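Local coordinates for protein apical membrane antigen AMA1 (PDB 4YIV) that helps apicomplexan parasites invade host cells as part of the moving junction, the ringlike complex formed between parasite and host-cell membranes, at residues F101-V106 with Q111-F116; E138-T143 with Y157-D162. All coordinates share one frame; numbering follows the deposited sequence.

Contact 1. Residues F101-V106 with Q111-F116; sequences FNLNFV and QRISPF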
loop_
_atom_site.group_PDB
_atom_site.type_symbol
_atom_site.label_atom_id
_atom_site.label_comp_id
_atom_site.label_asym_id
_atom_site.label_seq_id
_atom_site.Cartn_x
_atom_site.Cartn_y
_atom_site.Cartn_z
ATOM N N PHE A 101 -7.606 -17.377 -0.216
ATOM C CA PHE A 101 -6.780 -17.056 -1.372
ATOM C C PHE A 101 -5.407 -17.711 -1.296
ATOM O O PHE A 101 -4.676 -17.696 -2.284
ATOM C CB PHE A 101 -6.570 -15.557 -1.496
ATOM C CG PHE A 101 -7.760 -14.771 -2.007
ATOM C CD1 PHE A 101 -9.016 -15.332 -2.170
ATOM C CD2 PHE A 101 -7.592 -13.445 -2.317
ATOM C CE1 PHE A 101 -10.065 -14.559 -2.649
ATOM C CE2 PHE A 101 -8.615 -12.676 -2.769
ATOM C CZ PHE A 101 -9.871 -13.245 -2.952
ATOM N N ASN A 102 -5.059 -18.220 -0.120
ATOM C CA ASN A 102 -3.747 -18.799 0.132
ATOM C C ASN A 102 -3.397 -20.015 -0.707
ATOM O O ASN A 102 -4.205 -20.914 -0.883
ATOM C CB ASN A 102 -3.616 -19.141 1.618
ATOM C CG ASN A 102 -2.203 -19.508 2.010
ATOM O OD1 ASN A 102 -1.313 -18.667 2.016
ATOM N ND2 ASN A 102 -1.996 -20.768 2.353
ATOM N N LEU A 103 -2.168 -20.035 -1.204
ATOM C CA LEU A 103 -1.710 -21.137 -2.020
ATOM C C LEU A 103 -1.641 -22.363 -1.124
ATOM O O LEU A 103 -1.010 -22.338 -0.078
ATOM C CB LEU A 103 -0.342 -20.793 -2.602
ATOM C CG LEU A 103 0.379 -21.834 -3.446
ATOM C CD1 LEU A 103 1.161 -21.133 -4.539
ATOM C CD2 LEU A 103 1.316 -22.628 -2.558
ATOM N N ASN A 104 -2.301 -23.435 -1.548
ATOM C CA ASN A 104 -2.358 -24.667 -0.769
ATOM C C ASN A 104 -1.450 -25.798 -1.232
ATOM O O ASN A 104 -1.505 -26.892 -0.690
ATOM C CB ASN A 104 -3.797 -25.165 -0.670
ATOM C CG ASN A 104 -4.310 -25.721 -1.978
ATOM O OD1 ASN A 104 -3.598 -25.749 -2.974
ATOM N ND2 ASN A 104 -5.550 -26.178 -1.976
ATOM N N PHE A 105 -0.628 -25.531 -2.234
ATOM C CA PHE A 105 0.288 -26.536 -2.759
ATOM C C PHE A 105 1.346 -26.978 -1.759
ATOM O O PHE A 105 1.695 -26.244 -0.826
ATOM C CB PHE A 105 0.997 -26.017 -4.014
ATOM C CG PHE A 105 0.069 -25.654 -5.145
ATOM C CD1 PHE A 105 -1.177 -26.236 -5.261
ATOM C CD2 PHE A 105 0.453 -24.722 -6.096
ATOM C CE1 PHE A 105 -2.026 -25.889 -6.303
ATOM C CE2 PHE A 105 -0.392 -24.377 -7.131
ATOM C CZ PHE A 105 -1.627 -24.962 -7.230
ATOM N N VAL A 106 1.844 -28.196 -1.973
ATOM C CA VAL A 106 2.946 -28.753 -1.184
ATOM C C VAL A 106 4.102 -29.133 -2.114
ATOM O O VAL A 106 3.906 -29.317 -3.319
ATOM C CB VAL A 106 2.512 -29.995 -0.365
ATOM C CG1 VAL A 106 1.363 -29.651 0.581
ATOM C CG2 VAL A 106 2.108 -31.133 -1.283
ATOM N N GLN A 111 5.759 -30.955 1.892
ATOM C CA GLN A 111 6.022 -29.749 2.689
ATOM C C GLN A 111 5.179 -28.548 2.197
ATOM O O GLN A 111 5.275 -28.151 1.031
ATOM C CB GLN A 111 7.523 -29.399 2.613
ATOM C CG GLN A 111 8.028 -28.351 3.592
ATOM C CD GLN A 111 9.409 -27.835 3.209
ATOM O OE1 GLN A 111 10.091 -28.417 2.359
ATOM N NE2 GLN A 111 9.822 -26.733 3.826
ATOM N N ARG A 112 4.371 -27.966 3.085
ATOM C CA ARG A 112 3.538 -26.797 2.746
ATOM C C ARG A 112 4.371 -25.611 2.257
ATOM O O ARG A 112 5.391 -25.276 2.855
ATOM C CB ARG A 112 2.706 -26.384 3.962
ATOM C CG ARG A 112 1.940 -25.095 3.793
ATOM C CD ARG A 112 1.074 -24.798 4.999
ATOM N NE ARG A 112 -0.153 -25.606 5.041
ATOM C CZ ARG A 112 -1.301 -25.308 4.419
ATOM N NH1 ARG A 112 -1.440 -24.212 3.665
ATOM N NH2 ARG A 112 -2.336 -26.125 4.548
ATOM N N ILE A 113 3.944 -24.983 1.162
ATOM C CA ILE A 113 4.653 -23.826 0.640
ATOM C C ILE A 113 4.198 -22.497 1.310
ATOM O O ILE A 113 5.016 -21.572 1.451
ATOM C CB ILE A 113 4.490 -23.725 -0.891
ATOM C CG1 ILE A 113 5.030 -25.010 -1.535
ATOM C CG2 ILE A 113 5.220 -22.486 -1.434
ATOM C CD1 ILE A 113 4.982 -25.050 -3.076
ATOM N N SER A 114 2.928 -22.407 1.740
ATOM C CA SER A 114 2.389 -21.155 2.288
ATOM C C SER A 114 1.297 -21.363 3.334
ATOM O O SER A 114 0.388 -22.134 3.097
ATOM C CB SER A 114 1.826 -20.317 1.131
ATOM O OG SER A 114 1.315 -19.079 1.593
ATOM N N PRO A 115 1.323 -20.618 4.455
ATOM C CA PRO A 115 2.290 -19.555 4.761
ATOM C C PRO A 115 3.644 -20.127 5.145
ATOM O O PRO A 115 3.750 -21.276 5.597
ATOM C CB PRO A 115 1.646 -18.808 5.927
ATOM C CG PRO A 115 0.759 -19.804 6.569
ATOM C CD PRO A 115 0.263 -20.687 5.467
ATOM N N PHE A 116 4.682 -19.350 4.922
ATOM C CA PHE A 116 6.028 -19.856 5.124
ATOM C C PHE A 116 6.637 -19.083 6.286
ATOM O O PHE A 116 6.496 -17.859 6.355
ATOM C CB PHE A 116 6.867 -19.723 3.870
ATOM C CG PHE A 116 8.108 -20.577 3.897
ATOM C CD1 PHE A 116 8.048 -21.930 3.563
ATOM C CD2 PHE A 116 9.321 -20.038 4.278
ATOM C CE1 PHE A 116 9.186 -22.728 3.604
ATOM C CE2 PHE A 116 10.478 -20.825 4.303
ATOM C CZ PHE A 116 10.406 -22.171 3.964
HETATM O O HOH W 1 0.755 -24.188 0.761
#

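Contact 2. Residues E138-T143 with Y157-D162; sequences EFAFKT and YPFVYD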
loop_
_atom_site.group_PDB
_atom_site.type_symbol
_atom_site.label_atom_id
_atom_site.label_comp_id
_atom_site.label_asym_id
_atom_site.label_seq_id
_atom_site.Cartn_x
_atom_site.Cartn_y
_atom_site.Cartn_z
ATOM N N GLU A 138 10.911 -11.115 -1.216
ATOM C CA GLU A 138 11.892 -11.830 -2.026
ATOM C C GLU A 138 11.470 -13.270 -2.248
ATOM O O GLU A 138 11.625 -13.815 -3.339
ATOM C CB GLU A 138 13.270 -11.740 -1.355
ATOM C CG GLU A 138 14.409 -12.365 -2.149
ATOM C CD GLU A 138 15.768 -12.167 -1.469
ATOM O OE1 GLU A 138 16.763 -12.652 -2.034
ATOM O OE2 GLU A 138 15.828 -11.545 -0.372
ATOM N N PHE A 139 10.916 -13.881 -1.204
ATOM C CA PHE A 139 10.363 -15.216 -1.297
ATOM C C PHE A 139 9.265 -15.288 -2.359
ATOM O O PHE A 139 9.210 -16.229 -3.157
ATOM C CB PHE A 139 9.807 -15.646 0.050
ATOM C CG PHE A 139 9.197 -17.007 0.035
ATOM C CD1 PHE A 139 9.962 -18.113 -0.285
ATOM C CD2 PHE A 139 7.850 -17.179 0.354
ATOM C CE1 PHE A 139 9.390 -19.387 -0.310
ATOM C CE2 PHE A 139 7.262 -18.446 0.329
ATOM C CZ PHE A 139 8.021 -19.544 0.010
ATOM N N ALA A 140 8.405 -14.280 -2.375
ATOM C CA ALA A 140 7.355 -14.204 -3.405
ATOM C C ALA A 140 7.987 -13.990 -4.797
ATOM O O ALA A 140 7.576 -14.616 -5.793
ATOM C CB ALA A 140 6.382 -13.084 -3.072
ATOM N N PHE A 141 9.002 -13.145 -4.872
ATOM C CA PHE A 141 9.635 -12.890 -6.172
ATOM C C PHE A 141 10.291 -14.163 -6.732
ATOM O O PHE A 141 10.302 -14.381 -7.953
ATOM C CB PHE A 141 10.669 -11.775 -6.093
ATOM C CG PHE A 141 11.252 -11.430 -7.428
ATOM C CD1 PHE A 141 10.496 -10.744 -8.381
ATOM C CD2 PHE A 141 12.545 -11.841 -7.764
ATOM C CE1 PHE A 141 11.033 -10.447 -9.637
ATOM C CE2 PHE A 141 13.084 -11.552 -9.021
ATOM C CZ PHE A 141 12.333 -10.858 -9.958
ATOM N N LYS A 142 10.784 -15.028 -5.840
ATOM C CA LYS A 142 11.427 -16.264 -6.260
ATOM C C LYS A 142 10.475 -17.451 -6.385
ATOM O O LYS A 142 10.912 -18.563 -6.635
ATOM C CB LYS A 142 12.573 -16.577 -5.280
ATOM C CG LYS A 142 13.670 -15.541 -5.405
ATOM C CD LYS A 142 14.831 -15.747 -4.425
ATOM C CE LYS A 142 15.874 -14.664 -4.669
ATOM N NZ LYS A 142 17.079 -14.801 -3.819
ATOM N N THR A 143 9.178 -17.195 -6.252
ATOM C CA THR A 143 8.127 -18.209 -6.371
ATOM C C THR A 143 7.303 -17.909 -7.648
ATOM O O THR A 143 6.707 -16.841 -7.773
ATOM C CB THR A 143 7.185 -18.222 -5.108
ATOM O OG1 THR A 143 7.935 -18.518 -3.911
ATOM C CG2 THR A 143 6.089 -19.250 -5.236
ATOM N N TYR A 157 2.903 -14.731 -7.984
ATOM C CA TYR A 157 1.781 -14.427 -7.108
ATOM C C TYR A 157 2.103 -13.293 -6.155
ATOM O O TYR A 157 3.270 -13.149 -5.733
ATOM C CB TYR A 157 1.404 -15.651 -6.277
ATOM C CG TYR A 157 1.101 -16.871 -7.076
ATOM C CD1 TYR A 157 -0.086 -16.988 -7.813
ATOM C CD2 TYR A 157 1.990 -17.924 -7.079
ATOM C CE1 TYR A 157 -0.344 -18.141 -8.544
ATOM C CE2 TYR A 157 1.742 -19.064 -7.783
ATOM C CZ TYR A 157 0.578 -19.182 -8.515
ATOM O OH TYR A 157 0.361 -20.357 -9.219
ATOM N N PRO A 158 1.073 -12.510 -5.776
ATOM C CA PRO A 158 1.257 -11.509 -4.726
ATOM C C PRO A 158 1.379 -12.172 -3.346
ATOM O O PRO A 158 1.160 -13.390 -3.192
ATOM C CB PRO A 158 0.013 -10.630 -4.866
ATOM C CG PRO A 158 -1.054 -11.597 -5.333
ATOM C CD PRO A 158 -0.323 -12.537 -6.271
ATOM N N PHE A 159 1.797 -11.397 -2.358
ATOM C CA PHE A 159 2.013 -11.939 -1.030
ATOM C C PHE A 159 1.287 -11.109 0.011
ATOM O O PHE A 159 0.963 -9.948 -0.222
ATOM C CB PHE A 159 3.533 -11.988 -0.656
ATOM C CG PHE A 159 4.143 -10.640 -0.444
ATOM C CD1 PHE A 159 4.672 -9.940 -1.506
ATOM C CD2 PHE A 159 4.166 -10.048 0.819
ATOM C CE1 PHE A 159 5.223 -8.680 -1.339
ATOM C CE2 PHE A 159 4.722 -8.777 0.997
ATOM C CZ PHE A 159 5.260 -8.091 -0.106
ATOM N N VAL A 160 1.106 -11.714 1.185
ATOM C CA VAL A 160 0.748 -10.961 2.377
ATOM C C VAL A 160 1.736 -11.351 3.472
ATOM O O VAL A 160 1.914 -12.545 3.791
ATOM C CB VAL A 160 -0.729 -11.222 2.848
ATOM C CG1 VAL A 160 -0.970 -10.602 4.221
ATOM C CG2 VAL A 160 -1.728 -10.655 1.823
ATOM N N TYR A 161 2.373 -10.339 4.038
ATOM C CA TYR A 161 3.211 -10.555 5.222
ATOM C C TYR A 161 2.365 -10.305 6.469
ATOM O O TYR A 161 1.805 -9.216 6.667
ATOM C CB TYR A 161 4.461 -9.660 5.213
ATOM C CG TYR A 161 5.417 -10.001 6.363
ATOM C CD1 TYR A 161 5.865 -11.295 6.531
ATOM C CD2 TYR A 161 5.798 -9.046 7.305
ATOM C CE1 TYR A 161 6.686 -11.641 7.587
ATOM C CE2 TYR A 161 6.639 -9.393 8.385
ATOM C CZ TYR A 161 7.072 -10.685 8.506
ATOM O OH TYR A 161 7.896 -11.071 9.555
ATOM N N ASP A 162 2.288 -11.337 7.309
ATOM C CA ASP A 162 1.633 -11.255 8.599
ATOM C C ASP A 162 2.757 -10.967 9.565
ATOM O O ASP A 162 3.546 -11.869 9.866
ATOM C CB ASP A 162 0.900 -12.563 8.947
ATOM C CG ASP A 162 0.200 -12.518 10.322
ATOM O OD1 ASP A 162 0.610 -11.696 11.200
ATOM O OD2 ASP A 162 -0.747 -13.332 10.515
#

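Contact 1. Residues F101-V106 with Q111-F116
N102 meets S114 through both ends of its carboxamide. Its OD1 accepts from S114 OG at 2.7 Å, while its ND2 gives a hydrogen to S114 O at 2.8 Å; asparagine suits the place by offering acceptor and donor side by side to the hydroxyl and carbonyl of one serine. S114 O lies almost exactly in the amide plane, yet ND2 stands above the plane of that carbonyl, at 112° to the C=O bond. R112 NH1, also at 2.8 Å, approaches the same oxygen at 156° and close to the carbonyl plane, which makes it a double acceptor. R112 gets there because its otherwise extended chain bends at chi3 (-77°). Further along, I113 N donates to F105 O at 3.3 Å. A water sits between the backbones, 2.7 Å from L103 O and 2.8 Å from F105 O, and accepts from S114 N. L103 CD2 packs on I113 CB at 3.7 Å, the two branched side chains crossing beside the backbones.

Behind this first shell, D83 OD1 makes a salt bridge with R112 NH1 and accepts from N102 ND2, a second acceptor that probably helps set which way the amide is turned. H169 ND1 bonds to N102 OD1, and I170 N to S114 OG, tying the pair to strand 167-170. A cis peptide bond precedes P115, whose CD rests near N102 ND2. The arrangement is an irregular, water-bridged loop with two nearly antiparallel arms and a single beta bridge, V106 with R112, leading into edge strand 116-117 of an antiparallel sheet in the AMA1 ectodomain.

Contact 2. Residues E138-T143 with Y157-D162
The F159 ring is met obliquely by the methyl of A140, which approaches neither squarely over a face nor at an edge. A140 CB lies 3.9 Å from F159 CB and equally near CD1. With CG between its backbone N and carbonyl carbon (chi1 70°), F159 turns CD1 to the methyl beside CB. C136, one turn earlier on helix 132-141, touches the same side chain. The F139 ring, on the helix, carries T143 OG1 over the centre of one face, 3.9 Å above the plane, while F116 meets it from the opposite side; the F141 ring makes a cation-pi contact with R156. The T143 hydroxyl is held by its bond to F139 O at 2.7 Å, which also ties the residues after the helix back to its last turn.

Alanine suits the interface because its single methyl lets the helix come close to the strand: the A140 and F159 CA atoms are 6.3 Å apart. The methyl also lies 4.1 Å from Y157 O, and I170 of the neighbouring strand packs against both A140 and Y157. On the other side of the helix from the strand, K142 NZ forms a salt bridge with E138 OE1 at 2.8 Å, reaching the carboxylate from its anti side. E138 is further held by the backbone N atoms of K128 and A129, donors that would probably stabilise its negative charge.

No hydrogen bond joins the two segments. The closest side-chain contact, A140 on F159, is apolar, and the polar side-chain bonds are made within 138-143 or to residues outside both segments. The contact thus probably rests on shape and exclusion of water, while the C136-C168 disulfide fixes the helix to the antiparallel sheet.

Overall arrangement
Contact 1 closes along the chain before contact 2 opens, and their centres lie about 11 Å apart on the same side of the chain's centre. They touch directly: L103 CD1 packs on Y157 CE2 at 3.9 Å, and F116 CB approaches F139 CE2 at 3.8 Å, with the two phenyl planes inclined by about 25°. Strand 167-170 links them further, since I170 N bonds to S114 OG and the I170 side chain meets L103, A140 and Y157. Contact 1 is the more exposed and polar, whereas contact 2 is buried and without a hydrogen bond across it. Glycerol, probably from crystallisation, is bound about 4 Å from the side chain of R112, and glycerol also lies about 4 Å from that of Y157.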